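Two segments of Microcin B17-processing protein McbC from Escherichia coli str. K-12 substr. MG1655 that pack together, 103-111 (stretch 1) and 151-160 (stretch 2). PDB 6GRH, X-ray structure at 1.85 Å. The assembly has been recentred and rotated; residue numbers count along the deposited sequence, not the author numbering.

Stretch 1, residues 103-111: LLVNAFSSP
Stretch 2 (151-160) HYLPLSQALE

Residues 103-108 form the end of a helix that begins earlier in the chain, and Ser109 is the first residue to leave helical phi/psi (-128/157), after which Ser110 (-72/147) continues extended. Stretch 2 is a hairpin: strand 151-153, a turn, and strand 158-160. The helix and the first strand cross at -54°, with their axes 10.1 Å apart at closest approach. The contact buries 377 Å² in all.

At the start of stretch 2, His151 faces its hairpin partner rather than the helix: its N donates to Glu160 O (2.8 Å), Glu160 N returns the bond to His151 O (2.8 Å), and His151 ND1 donates to Glu160 OE1 (2.8 Å) in a nearly straight line. His151 is t at chi1.

Tyr152 makes the largest contribution. Tyr152 CA lies 7.7 Å from Leu104 CA, its CB points toward the helix, and chi1 of -176° (t) with chi2 of 57° carries the ring across the helix, its long axis nearly perpendicular to the helix axis. Leu104, itself mt, sets its CB over one face of the Tyr152 ring, 4.0 Å from its centroid and 9° off the normal, a CH-pi contact. Phe108 CB meets the ring edge, 3.9 Å from Tyr152 CE2; Phe108 has chi1 -49° (m). Beyond the ring, Tyr152 OH packs 3.5 Å from Val105 CG1 and donates a short hydrogen bond to Ser109 OG (2.6 Å).

Leu153 turns away, but its backbone closes the turn: Leu153 N donates to Ala158 O (2.8 Å), and Leu153 O accepts a weak bond from Gln157 N (2.8 Å).

Pro154 (-71/-22, C-gamma exo) is opposite Ser109, with their CA atoms 5.2 Å apart. Ser109, chi1 m, passes the tyrosine's bond onward, its OG donating to Pro154 O (2.7 Å), so one hydroxyl links ring and turn. Pro154 CB packs 3.5 Å from Phe108 O, a buried carbonyl that finds no hydrogen-bond partner. Water 1 accepts from Ser110 N (2.9 Å) and lies 2.9 Å from Pro154 O.

Leu155 and Ser156 direct their CB atoms away, keeping helical phi/psi through the turn. Gln157 then adopts a left-handed conformation (59/62), its CA 6.8 Å from that of Val105. Its CB points sideways, yet chi angles of -59°, -167° and 33° bring the amide to stretch 1, where Gln157 NE2 donates a weak hydrogen bond to Ser110 O (3.1 Å, 130°). Water 2 reinforces this link, donating to Ser110 O (2.6 Å) and Gln157 OE1 (2.7 Å).

On the returning strand, Leu159 (mt) places CD2 3.9 Å from Leu104 CD1.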

ATOM      1  N   LEU D 103     -18.890 -24.572 -26.618  1.00 39.52           N
ATOM      2  CA  LEU D 103     -17.850 -24.198 -25.650  1.00 38.53           C
ATOM      3  C   LEU D 103     -18.472 -23.610 -24.383  1.00 36.66           C
ATOM      4  O   LEU D 103     -18.152 -24.034 -23.283  1.00 36.16           O
ATOM      5  CB  LEU D 103     -16.851 -23.208 -26.253  1.00 38.34           C
ATOM      6  CG  LEU D 103     -15.752 -22.715 -25.319  1.00 37.58           C
ATOM      7  CD1 LEU D 103     -14.891 -23.880 -24.857  1.00 38.13           C
ATOM      8  CD2 LEU D 103     -14.925 -21.657 -26.029  1.00 37.88           C
ATOM      9  N   LEU D 104     -19.373 -22.649 -24.570  1.00 36.33           N
ATOM     10  CA  LEU D 104     -19.900 -21.843 -23.486  1.00 35.56           C
ATOM     11  C   LEU D 104     -20.738 -22.670 -22.507  1.00 35.14           C
ATOM     12  O   LEU D 104     -20.482 -22.640 -21.301  1.00 34.17           O
ATOM     13  CB  LEU D 104     -20.713 -20.656 -24.031  1.00 36.11           C
ATOM     14  CG  LEU D 104     -19.912 -19.581 -24.791  1.00 36.00           C
ATOM     15  CD1 LEU D 104     -20.859 -18.643 -25.515  1.00 36.55           C
ATOM     16  CD2 LEU D 104     -18.985 -18.794 -23.884  1.00 35.46           C
ATOM     17  N   VAL D 105     -21.711 -23.419 -23.031  1.00 36.15           N
ATOM     18  CA  VAL D 105     -22.625 -24.200 -22.159  1.00 36.84           C
ATOM     19  C   VAL D 105     -21.888 -25.329 -21.420  1.00 36.69           C
ATOM     20  O   VAL D 105     -22.089 -25.509 -20.236  1.00 37.15           O
ATOM     21  CB  VAL D 105     -23.887 -24.724 -22.879  1.00 37.93           C
ATOM     22  CG1 VAL D 105     -24.674 -23.563 -23.473  1.00 38.08           C
ATOM     23  CG2 VAL D 105     -23.566 -25.794 -23.917  1.00 38.56           C
ATOM     24  N   ASN D 106     -20.962 -26.009 -22.094  1.00 36.86           N
ATOM     25  CA  ASN D 106     -20.183 -27.062 -21.428  1.00 36.53           C
ATOM     26  C   ASN D 106     -19.176 -26.553 -20.396  1.00 35.43           C
ATOM     27  O   ASN D 106     -19.063 -27.136 -19.323  1.00 35.36           O
ATOM     28  CB  ASN D 106     -19.499 -27.947 -22.464  1.00 36.89           C
ATOM     29  CG  ASN D 106     -20.484 -28.844 -23.175  1.00 38.19           C
ATOM     30  OD1 ASN D 106     -20.925 -29.865 -22.616  1.00 38.47           O
ATOM     31  ND2 ASN D 106     -20.877 -28.452 -24.393  1.00 37.94           N
ATOM     32  N   ALA D 107     -18.460 -25.462 -20.706  1.00 34.65           N
ATOM     33  CA  ALA D 107     -17.484 -24.900 -19.776  1.00 32.93           C
ATOM     34  C   ALA D 107     -18.089 -24.236 -18.555  1.00 32.30           C
ATOM     35  O   ALA D 107     -17.490 -24.306 -17.486  1.00 31.15           O
ATOM     36  CB  ALA D 107     -16.552 -23.906 -20.478  1.00 32.40           C
ATOM     37  N   PHE D 108     -19.236 -23.571 -18.713  1.00 32.73           N
ATOM     38  CA  PHE D 108     -19.729 -22.617 -17.693  1.00 32.48           C
ATOM     39  C   PHE D 108     -21.142 -22.871 -17.146  1.00 33.68           C
ATOM     40  O   PHE D 108     -21.553 -22.212 -16.171  1.00 33.14           O
ATOM     41  CB  PHE D 108     -19.661 -21.177 -18.241  1.00 31.72           C
ATOM     42  CG  PHE D 108     -18.347 -20.823 -18.862  1.00 31.00           C
ATOM     43  CD1 PHE D 108     -17.153 -21.005 -18.161  1.00 30.49           C
ATOM     44  CD2 PHE D 108     -18.284 -20.294 -20.143  1.00 31.58           C
ATOM     45  CE1 PHE D 108     -15.933 -20.700 -18.738  1.00 30.35           C
ATOM     46  CE2 PHE D 108     -17.064 -19.971 -20.714  1.00 30.68           C
ATOM     47  CZ  PHE D 108     -15.889 -20.168 -20.021  1.00 29.82           C
ATOM     48  N   SER D 109     -21.880 -23.801 -17.752  1.00 35.09           N
ATOM     49  CA  SER D 109     -23.290 -24.001 -17.419  1.00 36.11           C
ATOM     50  C   SER D 109     -23.597 -25.455 -17.105  1.00 37.54           C
ATOM     51  O   SER D 109     -22.895 -26.387 -17.539  1.00 37.63           O
ATOM     52  CB  SER D 109     -24.186 -23.517 -18.565  1.00 36.28           C
ATOM     53  OG  SER D 109     -24.009 -22.129 -18.804  1.00 35.47           O
ATOM     54  N   SER D 110     -24.680 -25.633 -16.356  1.00 38.71           N
ATOM     55  CA  SER D 110     -25.206 -26.953 -16.057  1.00 40.21           C
ATOM     56  C   SER D 110     -25.860 -27.538 -17.309  1.00 41.62           C
ATOM     57  O   SER D 110     -26.440 -26.797 -18.118  1.00 41.74           O
ATOM     58  CB  SER D 110     -26.237 -26.872 -14.920  1.00 40.71           C
ATOM     59  OG  SER D 110     -26.995 -28.053 -14.817  1.00 42.48           O
ATOM     60  N   PRO D 111     -25.789 -28.867 -17.472  1.00 43.33           N
ATOM     61  CA  PRO D 111     -26.567 -29.489 -18.550  1.00 45.36           C
ATOM     62  C   PRO D 111     -28.080 -29.314 -18.393  1.00 46.94           C
ATOM     63  O   PRO D 111     -28.803 -29.358 -19.385  1.00 48.47           O
ATOM     64  CB  PRO D 111     -26.183 -30.975 -18.482  1.00 46.20           C
ATOM     65  CG  PRO D 111     -25.508 -31.169 -17.184  1.00 45.40           C
ATOM     66  CD  PRO D 111     -24.987 -29.845 -16.718  1.00 43.34           C
ATOM     67  N   HIS D 151     -21.848 -10.723 -23.567  1.00 30.75           N
ATOM     68  CA  HIS D 151     -21.641 -11.171 -22.211  1.00 30.65           C
ATOM     69  C   HIS D 151     -22.410 -12.484 -22.052  1.00 32.05           C
ATOM     70  O   HIS D 151     -23.595 -12.524 -22.341  1.00 32.48           O
ATOM     71  CB  HIS D 151     -22.132 -10.068 -21.290  1.00 31.17           C
ATOM     72  CG  HIS D 151     -22.210 -10.439 -19.848  1.00 31.42           C
ATOM     73  ND1 HIS D 151     -23.286 -10.101 -19.064  1.00 32.23           N
ATOM     74  CD2 HIS D 151     -21.348 -11.100 -19.046  1.00 31.99           C
ATOM     75  CE1 HIS D 151     -23.086 -10.534 -17.829  1.00 32.89           C
ATOM     76  NE2 HIS D 151     -21.908 -11.133 -17.788  1.00 32.72           N
ATOM     77  N   TYR D 152     -21.731 -13.566 -21.643  1.00 32.02           N
ATOM     78  CA  TYR D 152     -22.395 -14.843 -21.430  1.00 32.95           C
ATOM     79  C   TYR D 152     -23.054 -14.889 -20.055  1.00 32.90           C
ATOM     80  O   TYR D 152     -22.391 -14.627 -19.057  1.00 32.23           O
ATOM     81  CB  TYR D 152     -21.430 -16.034 -21.580  1.00 32.92           C
ATOM     82  CG  TYR D 152     -22.147 -17.369 -21.453  1.00 33.87           C
ATOM     83  CD1 TYR D 152     -23.201 -17.685 -22.291  1.00 35.41           C
ATOM     84  CD2 TYR D 152     -21.794 -18.296 -20.478  1.00 33.82           C
ATOM     85  CE1 TYR D 152     -23.875 -18.887 -22.196  1.00 36.57           C
ATOM     86  CE2 TYR D 152     -22.465 -19.513 -20.368  1.00 34.92           C
ATOM     87  CZ  TYR D 152     -23.505 -19.810 -21.227  1.00 36.18           C
ATOM     88  OH  TYR D 152     -24.202 -20.999 -21.141  1.00 36.82           O
ATOM     89  N   LEU D 153     -24.349 -15.230 -20.029  1.00 33.94           N
ATOM     90  CA  LEU D 153     -25.126 -15.393 -18.798  1.00 34.51           C
ATOM     91  C   LEU D 153     -25.217 -16.889 -18.537  1.00 35.44           C
ATOM     92  O   LEU D 153     -26.008 -17.583 -19.187  1.00 36.55           O
ATOM     93  CB  LEU D 153     -26.513 -14.753 -18.932  1.00 35.40           C
ATOM     94  CG  LEU D 153     -26.577 -13.264 -19.279  1.00 35.88           C
ATOM     95  CD1 LEU D 153     -28.015 -12.830 -19.530  1.00 37.49           C
ATOM     96  CD2 LEU D 153     -25.953 -12.414 -18.170  1.00 35.58           C
ATOM     97  N   PRO D 154     -24.406 -17.411 -17.593  1.00 35.24           N
ATOM     98  CA  PRO D 154     -24.302 -18.872 -17.455  1.00 35.85           C
ATOM     99  C   PRO D 154     -25.517 -19.611 -16.887  1.00 36.28           C
ATOM    100  O   PRO D 154     -25.642 -20.818 -17.113  1.00 37.08           O
ATOM    101  CB  PRO D 154     -23.101 -19.061 -16.527  1.00 35.31           C
ATOM    102  CG  PRO D 154     -22.530 -17.695 -16.306  1.00 35.10           C
ATOM    103  CD  PRO D 154     -23.639 -16.725 -16.540  1.00 34.77           C
ATOM    104  N   LEU D 155     -26.386 -18.912 -16.159  1.00 36.30           N
ATOM    105  CA  LEU D 155     -27.583 -19.522 -15.594  1.00 37.45           C
ATOM    106  C   LEU D 155     -28.732 -19.428 -16.584  1.00 37.93           C
ATOM    107  O   LEU D 155     -29.428 -20.402 -16.774  1.00 38.05           O
ATOM    108  CB  LEU D 155     -27.941 -18.879 -14.249  1.00 37.40           C
ATOM    109  CG  LEU D 155     -26.827 -18.980 -13.202  1.00 37.28           C
ATOM    110  CD1 LEU D 155     -27.289 -18.425 -11.858  1.00 37.28           C
ATOM    111  CD2 LEU D 155     -26.359 -20.417 -13.059  1.00 37.84           C
ATOM    112  N   SER D 156     -28.896 -18.271 -17.238  1.00 37.58           N
ATOM    113  CA  SER D 156     -29.891 -18.126 -18.313  1.00 39.07           C
ATOM    114  C   SER D 156     -29.492 -18.917 -19.581  1.00 39.36           C
ATOM    115  O   SER D 156     -30.354 -19.287 -20.381  1.00 40.05           O
ATOM    116  CB  SER D 156     -30.072 -16.655 -18.703  1.00 39.19           C
ATOM    117  OG  SER D 156     -30.462 -15.850 -17.616  1.00 38.89           O
ATOM    118  N   GLN D 157     -28.188 -19.170 -19.749  1.00 38.74           N
ATOM    119  CA  GLN D 157     -27.636 -19.825 -20.948  1.00 39.50           C
ATOM    120  C   GLN D 157     -27.994 -18.997 -22.172  1.00 39.58           C
ATOM    121  O   GLN D 157     -28.735 -19.422 -23.055  1.00 40.20           O
ATOM    122  CB  GLN D 157     -28.075 -21.298 -21.047  1.00 41.11           C
ATOM    123  CG  GLN D 157     -27.618 -22.077 -19.814  1.00 41.52           C
ATOM    124  CD  GLN D 157     -27.727 -23.581 -19.927  1.00 43.43           C
ATOM    125  OE1 GLN D 157     -27.562 -24.152 -20.996  1.00 44.88           O
ATOM    126  NE2 GLN D 157     -27.966 -24.239 -18.784  1.00 43.83           N
ATOM    127  N   ALA D 158     -27.492 -17.771 -22.152  1.00 38.09           N
ATOM    128  CA  ALA D 158     -27.849 -16.767 -23.137  1.00 38.62           C
ATOM    129  C   ALA D 158     -26.715 -15.761 -23.277  1.00 37.63           C
ATOM    130  O   ALA D 158     -25.853 -15.655 -22.399  1.00 36.76           O
ATOM    131  CB  ALA D 158     -29.143 -16.076 -22.726  1.00 38.86           C
ATOM    132  N   LEU D 159     -26.703 -15.058 -24.396  1.00 38.35           N
ATOM    133  CA  LEU D 159     -25.696 -14.055 -24.666  1.00 38.27           C
ATOM    134  C   LEU D 159     -26.398 -12.706 -24.669  1.00 38.93           C
ATOM    135  O   LEU D 159     -27.437 -12.546 -25.317  1.00 39.55           O
ATOM    136  CB  LEU D 159     -25.033 -14.295 -26.020  1.00 39.16           C
ATOM    137  CG  LEU D 159     -24.107 -15.488 -26.216  1.00 39.10           C
ATOM    138  CD1 LEU D 159     -23.814 -15.674 -27.693  1.00 40.80           C
ATOM    139  CD2 LEU D 159     -22.823 -15.296 -25.451  1.00 38.55           C
ATOM    140  N   GLU D 160     -25.813 -11.747 -23.951  1.00 38.04           N
ATOM    141  CA  GLU D 160     -26.272 -10.370 -23.909  1.00 38.95           C
ATOM    142  C   GLU D 160     -25.367  -9.504 -24.823  1.00 38.40           C
ATOM    143  O   GLU D 160     -24.151  -9.582 -24.707  1.00 37.34           O
ATOM    144  CB  GLU D 160     -26.174  -9.942 -22.450  1.00 39.82           C
ATOM    145  CG  GLU D 160     -26.701  -8.573 -22.084  1.00 41.14           C
ATOM    146  CD  GLU D 160     -26.509  -8.265 -20.589  1.00 40.84           C
ATOM    147  OE1 GLU D 160     -25.523  -8.743 -19.948  1.00 40.29           O
ATOM    148  OE2 GLU D 160     -27.345  -7.513 -20.050  1.00 42.48           O
TER
HETATM  149  O   HOH W   1     -26.064 -23.192 -15.460  1.00 39.23           O
HETATM  150  O   HOH W   2     -26.156 -26.450 -20.710  1.00 40.35           O